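Local coordinates for tRNA (guanine(9)-N1)-methyltransferase (Schizosaccharomyces pombe, PDB 4JWH), which methylates N1 of guanine 9 in cytoplasmic tRNA, using S-adenosyl-L-methionine as methyl donor, at residues 140-145 against 256-261; 102-107 against 263-268. All coordinates share one frame; numbering follows the deposited sequence.

Contact 1: residues 140-145 against 256-261; sequences HPVELF and QVFEIL. With SAH (S-adenosyl-L-homocysteine), chain C.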
loop_
_atom_site.group_PDB
_atom_site.type_symbol
_atom_site.label_atom_id
_atom_site.label_comp_id
_atom_site.label_asym_id
_atom_site.label_seq_id
_atom_site.Cartn_x
_atom_site.Cartn_y
_atom_site.Cartn_z
ATOM N N HIS A 140 5.403 4.508 -13.745
ATOM C CA HIS A 140 5.597 5.650 -12.850
ATOM C C HIS A 140 5.912 5.231 -11.418
ATOM O O HIS A 140 5.020 5.194 -10.583
ATOM C CB HIS A 140 4.350 6.567 -12.863
ATOM C CG HIS A 140 3.926 6.973 -14.234
ATOM N ND1 HIS A 140 4.666 7.840 -15.014
ATOM C CD2 HIS A 140 2.876 6.588 -14.992
ATOM C CE1 HIS A 140 4.068 7.992 -16.180
ATOM N NE2 HIS A 140 2.979 7.249 -16.188
ATOM N N PRO A 141 7.183 4.915 -11.119
ATOM C CA PRO A 141 7.470 4.506 -9.761
ATOM C C PRO A 141 7.186 5.639 -8.792
ATOM O O PRO A 141 7.367 6.791 -9.134
ATOM C CB PRO A 141 8.979 4.218 -9.760
ATOM C CG PRO A 141 9.451 4.414 -11.130
ATOM C CD PRO A 141 8.335 4.766 -12.026
ATOM N N VAL A 142 6.761 5.282 -7.587
ATOM C CA VAL A 142 6.540 6.244 -6.536
ATOM C C VAL A 142 7.627 6.105 -5.501
ATOM O O VAL A 142 8.483 5.210 -5.621
ATOM C CB VAL A 142 5.155 6.003 -5.862
ATOM C CG1 VAL A 142 4.068 6.172 -6.887
ATOM C CG2 VAL A 142 5.078 4.611 -5.233
ATOM N N GLU A 143 7.576 6.940 -4.461
ATOM C CA GLU A 143 8.385 6.689 -3.272
ATOM C C GLU A 143 7.582 5.839 -2.290
ATOM O O GLU A 143 6.515 6.264 -1.783
ATOM C CB GLU A 143 8.893 8.001 -2.614
ATOM C CG GLU A 143 10.081 8.686 -3.357
ATOM C CD GLU A 143 11.434 7.947 -3.336
ATOM O OE1 GLU A 143 11.689 7.006 -2.548
ATOM O OE2 GLU A 143 12.301 8.346 -4.134
ATOM N N LEU A 144 8.093 4.631 -2.069
ATOM C CA LEU A 144 7.535 3.673 -1.130
ATOM C C LEU A 144 8.088 3.843 0.285
ATOM O O LEU A 144 9.296 3.836 0.486
ATOM C CB LEU A 144 7.777 2.235 -1.640
ATOM C CG LEU A 144 7.118 1.054 -0.901
ATOM C CD1 LEU A 144 5.619 1.281 -0.831
ATOM C CD2 LEU A 144 7.453 -0.331 -1.588
ATOM N N PHE A 145 7.200 4.004 1.264
ATOM C CA PHE A 145 7.599 4.114 2.656
ATOM C C PHE A 145 7.041 2.923 3.378
ATOM O O PHE A 145 5.937 2.425 3.028
ATOM C CB PHE A 145 7.079 5.402 3.325
ATOM C CG PHE A 145 7.874 6.649 2.967
ATOM C CD1 PHE A 145 8.644 7.322 3.936
ATOM C CD2 PHE A 145 7.842 7.147 1.673
ATOM C CE1 PHE A 145 9.367 8.472 3.612
ATOM C CE2 PHE A 145 8.561 8.290 1.334
ATOM C CZ PHE A 145 9.350 8.948 2.315
ATOM N N GLN A 256 -1.954 -6.402 -3.705
ATOM C CA GLN A 256 -2.983 -6.189 -4.745
ATOM C C GLN A 256 -3.379 -4.711 -4.825
ATOM O O GLN A 256 -3.530 -4.135 -5.910
ATOM C CB GLN A 256 -4.216 -7.068 -4.506
ATOM C CG GLN A 256 -4.004 -8.530 -4.926
ATOM C CD GLN A 256 -5.183 -9.413 -4.560
ATOM O OE1 GLN A 256 -5.820 -9.209 -3.526
ATOM N NE2 GLN A 256 -5.479 -10.407 -5.412
ATOM N N VAL A 257 -3.532 -4.090 -3.670
ATOM C CA VAL A 257 -3.939 -2.684 -3.619
ATOM C C VAL A 257 -2.808 -1.844 -4.190
ATOM O O VAL A 257 -3.022 -0.998 -5.038
ATOM C CB VAL A 257 -4.225 -2.270 -2.149
ATOM C CG1 VAL A 257 -4.351 -0.749 -2.031
ATOM C CG2 VAL A 257 -5.513 -2.953 -1.683
ATOM N N PHE A 258 -1.585 -2.109 -3.745
ATOM C CA PHE A 258 -0.427 -1.381 -4.298
ATOM C C PHE A 258 -0.364 -1.482 -5.820
ATOM O O PHE A 258 -0.210 -0.471 -6.525
ATOM C CB PHE A 258 0.912 -1.839 -3.711
ATOM C CG PHE A 258 2.067 -1.059 -4.256
ATOM C CD1 PHE A 258 2.450 0.126 -3.650
ATOM C CD2 PHE A 258 2.697 -1.449 -5.432
ATOM C CE1 PHE A 258 3.501 0.911 -4.190
ATOM C CE2 PHE A 258 3.720 -0.671 -5.989
ATOM C CZ PHE A 258 4.111 0.515 -5.351
ATOM N N GLU A 259 -0.441 -2.717 -6.326
ATOM C CA GLU A 259 -0.384 -2.977 -7.754
ATOM C C GLU A 259 -1.492 -2.238 -8.510
ATOM O O GLU A 259 -1.279 -1.697 -9.623
ATOM C CB GLU A 259 -0.466 -4.493 -8.010
ATOM C CG GLU A 259 0.775 -5.284 -7.563
ATOM C CD GLU A 259 0.469 -6.782 -7.438
ATOM O OE1 GLU A 259 1.314 -7.525 -6.929
ATOM O OE2 GLU A 259 -0.664 -7.206 -7.813
ATOM N N ILE A 260 -2.694 -2.218 -7.927
ATOM C CA ILE A 260 -3.797 -1.503 -8.564
ATOM C C ILE A 260 -3.512 0.011 -8.644
ATOM O O ILE A 260 -3.715 0.622 -9.689
ATOM C CB ILE A 260 -5.134 -1.803 -7.856
ATOM C CG1 ILE A 260 -5.630 -3.231 -8.215
ATOM C CG2 ILE A 260 -6.205 -0.691 -8.120
ATOM C CD1 ILE A 260 -6.602 -3.708 -7.129
ATOM N N LEU A 261 -3.036 0.602 -7.549
ATOM C CA LEU A 261 -2.686 2.034 -7.534
ATOM C C LEU A 261 -1.662 2.339 -8.606
ATOM O O LEU A 261 -1.823 3.287 -9.367
ATOM C CB LEU A 261 -2.151 2.467 -6.172
ATOM C CG LEU A 261 -3.096 2.218 -4.983
ATOM C CD1 LEU A 261 -2.355 2.613 -3.686
ATOM C CD2 LEU A 261 -4.371 3.060 -5.161
HETATM N N SAH C . -9.271 -5.352 8.357
HETATM C CA SAH C . -8.083 -4.738 7.783
HETATM C CB SAH C . -7.646 -5.656 6.611
HETATM C CG SAH C . -7.190 -4.875 5.450
HETATM S SD SAH C . -6.474 -5.527 3.992
HETATM C C SAH C . -8.382 -3.256 7.598
HETATM O O SAH C . -7.960 -2.545 6.736
HETATM O OXT SAH C . -9.051 -2.696 8.414
HETATM C "C5'" SAH C . -4.980 -4.624 3.916
HETATM C "C4'" SAH C . -5.026 -3.200 3.374
HETATM O "O4'" SAH C . -5.341 -3.141 2.017
HETATM C "C3'" SAH C . -5.991 -2.221 4.055
HETATM O "O3'" SAH C . -5.482 -1.701 5.248
HETATM C "C2'" SAH C . -6.230 -1.181 3.016
HETATM O "O2'" SAH C . -5.219 -0.231 3.117
HETATM C "C1'" SAH C . -6.109 -2.003 1.760
HETATM N N9 SAH C . -7.409 -2.336 1.153
HETATM C C8 SAH C . -7.893 -3.531 0.969
HETATM N N7 SAH C . -9.037 -3.517 0.337
HETATM C C5 SAH C . -9.291 -2.274 0.067
HETATM C C6 SAH C . -10.357 -1.523 -0.597
HETATM N N6 SAH C . -11.392 -2.146 -1.099
HETATM N N1 SAH C . -10.244 -0.219 -0.665
HETATM C C2 SAH C . -9.201 0.415 -0.161
HETATM N N3 SAH C . -8.217 -0.183 0.462
HETATM C C4 SAH C . -8.197 -1.503 0.601
#
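A chi1 of -178°, which sets CG trans to the backbone N, carries the F258 ring outward from helix 254-267 toward V142 and L144. On the strand side, L144 also takes an extended first torsion (chi1 -172°), and this swings its isobutyl group across to the ring. V142 CG2 meets the CE1-CZ edge of the ring, 4.2 Å from F258 CE1 and near the ring plane, and the two side chains meet from opposite directions. L144 CD1 comes to 4.0 Å from F258 CE1, but on an oblique path. The ring edge thus lies against methyls two residues apart, V142 just ahead of strand 143-147 and L144 within it, and no hydrogen bond joins the segments. All three side chains are buried, and the interface is small, about 104 Å² summed over both sides, with an apolar character throughout.

The principle illustrated is that consecutive residues of a helix can serve two different regions. V257, the residue before F258, does not touch segment 140-145 and belongs to the cofactor pocket. Its CG2 packs 3.5 Å from N9 of the bound S-adenosyl-L-homocysteine, at the junction of adenine and ribose. Backbone hydrogen bonds within the helix, among them L261 N to V257 O at 3.0 Å, tie this part of the wall to the next turn.

Strand 143-147 belongs to the parallel sheet, beside strand 105-109, and helix 254-267 packs against it. F258 also touches I106 of the latter strand as well as C131 and N135 of helix 118-137; N135 in turn hydrogen-bonds the backbone O of V142, while helix 270-277 lies against I260.

Contact 2: residues 102-107 against 263-268; sequences SSIRIV and LWLEYR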
loop_
_atom_site.group_PDB
_atom_site.type_symbol
_atom_site.label_atom_id
_atom_site.label_comp_id
_atom_site.label_asym_id
_atom_site.label_seq_id
_atom_site.Cartn_x
_atom_site.Cartn_y
_atom_site.Cartn_z
ATOM N N SER A 102 6.635 9.237 -10.420
ATOM C CA SER A 102 5.554 10.040 -9.883
ATOM C C SER A 102 6.071 10.694 -8.594
ATOM O O SER A 102 6.907 10.136 -7.898
ATOM C CB SER A 102 4.375 9.095 -9.569
ATOM O OG SER A 102 3.353 9.721 -8.804
ATOM N N SER A 103 5.575 11.873 -8.263
ATOM C CA SER A 103 5.912 12.466 -6.973
ATOM C C SER A 103 5.098 11.835 -5.803
ATOM O O SER A 103 5.369 12.100 -4.635
ATOM C CB SER A 103 5.721 13.979 -7.039
ATOM O OG SER A 103 4.400 14.253 -7.440
ATOM N N ILE A 104 4.115 10.985 -6.106
ATOM C CA ILE A 104 3.318 10.357 -5.029
ATOM C C ILE A 104 4.171 9.570 -4.033
ATOM O O ILE A 104 5.153 8.926 -4.424
ATOM C CB ILE A 104 2.161 9.504 -5.609
ATOM C CG1 ILE A 104 1.157 10.443 -6.280
ATOM C CG2 ILE A 104 1.441 8.673 -4.518
ATOM C CD1 ILE A 104 0.225 9.783 -7.331
ATOM N N ARG A 105 3.823 9.678 -2.743
ATOM C CA ARG A 105 4.333 8.789 -1.706
ATOM C C ARG A 105 3.262 7.746 -1.440
ATOM O O ARG A 105 2.093 8.096 -1.317
ATOM C CB ARG A 105 4.627 9.529 -0.397
ATOM C CG ARG A 105 6.004 10.216 -0.342
ATOM C CD ARG A 105 6.216 11.198 -1.484
ATOM N NE ARG A 105 5.177 12.225 -1.585
ATOM C CZ ARG A 105 5.137 13.346 -0.859
ATOM N NH1 ARG A 105 6.060 13.577 0.082
ATOM N NH2 ARG A 105 4.160 14.222 -1.068
ATOM N N ILE A 106 3.655 6.481 -1.368
ATOM C CA ILE A 106 2.746 5.436 -0.858
ATOM C C ILE A 106 3.334 4.850 0.407
ATOM O O ILE A 106 4.479 4.451 0.428
ATOM C CB ILE A 106 2.419 4.330 -1.910
ATOM C CG1 ILE A 106 1.674 4.946 -3.120
ATOM C CG2 ILE A 106 1.644 3.140 -1.235
ATOM C CD1 ILE A 106 1.184 3.937 -4.203
ATOM N N VAL A 107 2.538 4.805 1.464
ATOM C CA VAL A 107 3.001 4.343 2.775
ATOM C C VAL A 107 2.422 2.972 3.126
ATOM O O VAL A 107 1.184 2.799 3.177
ATOM C CB VAL A 107 2.569 5.323 3.889
ATOM C CG1 VAL A 107 2.931 4.804 5.247
ATOM C CG2 VAL A 107 3.133 6.742 3.649
ATOM N N LEU A 263 -0.879 0.670 -11.296
ATOM C CA LEU A 263 -1.428 0.526 -12.637
ATOM C C LEU A 263 -2.369 1.669 -13.020
ATOM O O LEU A 263 -2.475 2.054 -14.196
ATOM C CB LEU A 263 -2.079 -0.840 -12.821
ATOM C CG LEU A 263 -1.033 -1.974 -12.951
ATOM C CD1 LEU A 263 -1.691 -3.371 -13.006
ATOM C CD2 LEU A 263 -0.133 -1.792 -14.129
ATOM N N TRP A 264 -3.045 2.238 -12.033
ATOM C CA TRP A 264 -3.859 3.397 -12.309
ATOM C C TRP A 264 -2.972 4.551 -12.780
ATOM O O TRP A 264 -3.332 5.256 -13.720
ATOM C CB TRP A 264 -4.716 3.833 -11.115
ATOM C CG TRP A 264 -5.700 4.902 -11.564
ATOM C CD1 TRP A 264 -6.930 4.703 -12.105
ATOM C CD2 TRP A 264 -5.493 6.330 -11.540
ATOM N NE1 TRP A 264 -7.516 5.921 -12.426
ATOM C CE2 TRP A 264 -6.656 6.933 -12.079
ATOM C CE3 TRP A 264 -4.436 7.150 -11.114
ATOM C CZ2 TRP A 264 -6.793 8.328 -12.212
ATOM C CZ3 TRP A 264 -4.564 8.528 -11.244
ATOM C CH2 TRP A 264 -5.739 9.108 -11.785
ATOM N N LEU A 265 -1.831 4.760 -12.131
ATOM C CA LEU A 265 -0.892 5.782 -12.611
ATOM C C LEU A 265 -0.590 5.604 -14.104
ATOM O O LEU A 265 -0.625 6.568 -14.876
ATOM C CB LEU A 265 0.388 5.791 -11.782
ATOM C CG LEU A 265 0.138 6.147 -10.321
ATOM C CD1 LEU A 265 1.404 6.011 -9.503
ATOM C CD2 LEU A 265 -0.481 7.561 -10.183
ATOM N N GLU A 266 -0.318 4.363 -14.507
ATOM C CA GLU A 266 -0.046 4.061 -15.904
ATOM C C GLU A 266 -1.256 4.268 -16.823
ATOM O O GLU A 266 -1.166 4.976 -17.830
ATOM C CB GLU A 266 0.454 2.624 -16.037
ATOM C CG GLU A 266 0.612 2.224 -17.492
ATOM C CD GLU A 266 1.513 1.015 -17.722
ATOM O OE1 GLU A 266 2.243 0.590 -16.800
ATOM O OE2 GLU A 266 1.490 0.516 -18.865
ATOM N N TYR A 267 -2.377 3.633 -16.490
ATOM C CA TYR A 267 -3.503 3.592 -17.424
ATOM C C TYR A 267 -4.477 4.743 -17.212
ATOM O O TYR A 267 -5.148 5.166 -18.154
ATOM C CB TYR A 267 -4.268 2.253 -17.308
ATOM C CG TYR A 267 -3.452 0.998 -17.535
ATOM C CD1 TYR A 267 -2.536 0.906 -18.590
ATOM C CD2 TYR A 267 -3.606 -0.113 -16.705
ATOM C CE1 TYR A 267 -1.777 -0.288 -18.811
ATOM C CE2 TYR A 267 -2.859 -1.300 -16.915
ATOM C CZ TYR A 267 -1.944 -1.371 -17.956
ATOM O OH TYR A 267 -1.227 -2.543 -18.163
ATOM N N ARG A 268 -4.550 5.239 -15.972
ATOM C CA ARG A 268 -5.599 6.196 -15.545
ATOM C C ARG A 268 -7.046 5.725 -15.783
ATOM O O ARG A 268 -7.967 6.530 -16.052
ATOM C CB ARG A 268 -5.307 7.606 -16.063
ATOM C CG ARG A 268 -4.033 8.197 -15.437
ATOM C CD ARG A 268 -3.726 9.572 -15.981
ATOM N NE ARG A 268 -4.592 10.590 -15.390
ATOM C CZ ARG A 268 -4.296 11.284 -14.287
ATOM N NH1 ARG A 268 -3.144 11.074 -13.645
ATOM N NH2 ARG A 268 -5.163 12.185 -13.818
#
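I104 and L265 meet methyl to methyl, with I104 CD1 3.7 Å from L265 CD2, where the last turns of helix 254-267 lie over the residues that lead into strand 105-109 in the parallel sheet of this SPOUT-type methyltransferase. The two side chains run at a slant to each other. L265 holds CG anti to its carbonyl carbon (chi1 -63°), and from there its two methyls divide the work. While CD2 takes the isoleucine, CD1 approaches S102 OG at 4.2 Å, a looser contact with a polar atom. The contact buries about 109 Å² in total, and all three touching residues lie in the interior.

The next shell explains how a serine comes to lie in so apolar a place. S102 OG accepts a hydrogen bond from the backbone N of I104 at 3.1 Å, with an angle of 161° at the hydrogen. This is an ST turn, and it bends the chain just ahead of the strand, fixing the serine hydroxyl relative to the isoleucine that meets the helix. The same OG is hydrogen-bonded to E205 OE2, while E205 OE1 receives the backbone N of S103; one carboxylate therefore grips the turn at two points.

Further out, R268, with positive phi, is the first residue to leave the right-handed helical conformation. Its side chain folds back over W264, whose ring is also stacked with that of W270. The guanidinium is salt-bridged through NH2 to E202, and W264 CH2 sits 3.6 Å above the guanidinium plane, over its centre.

In the fold
Contacts 1 and 2 show one helix packing at successive points on one sheet. Their centres are about 6 Å apart, both draw on helix 254-267, and strands 143-147 and 105-109 are neighbours; contact 1 is nested inside the loop closed by contact 2. Segments 140-145 and 102-107 are probably hydrogen-bonded, P141 O to S102 N and F145 N to I106 O both spanning 2.9 Å, and H140 CD2 packs 3.5 Å from L265 O. Contact 1 includes V257 of the cofactor pocket, and the F258 side chain is about 8 Å from that of L192, which binds the cofactor. Contact 2 lies farther off, the side chain of I104 being about 13 Å from S-adenosyl-L-homocysteine.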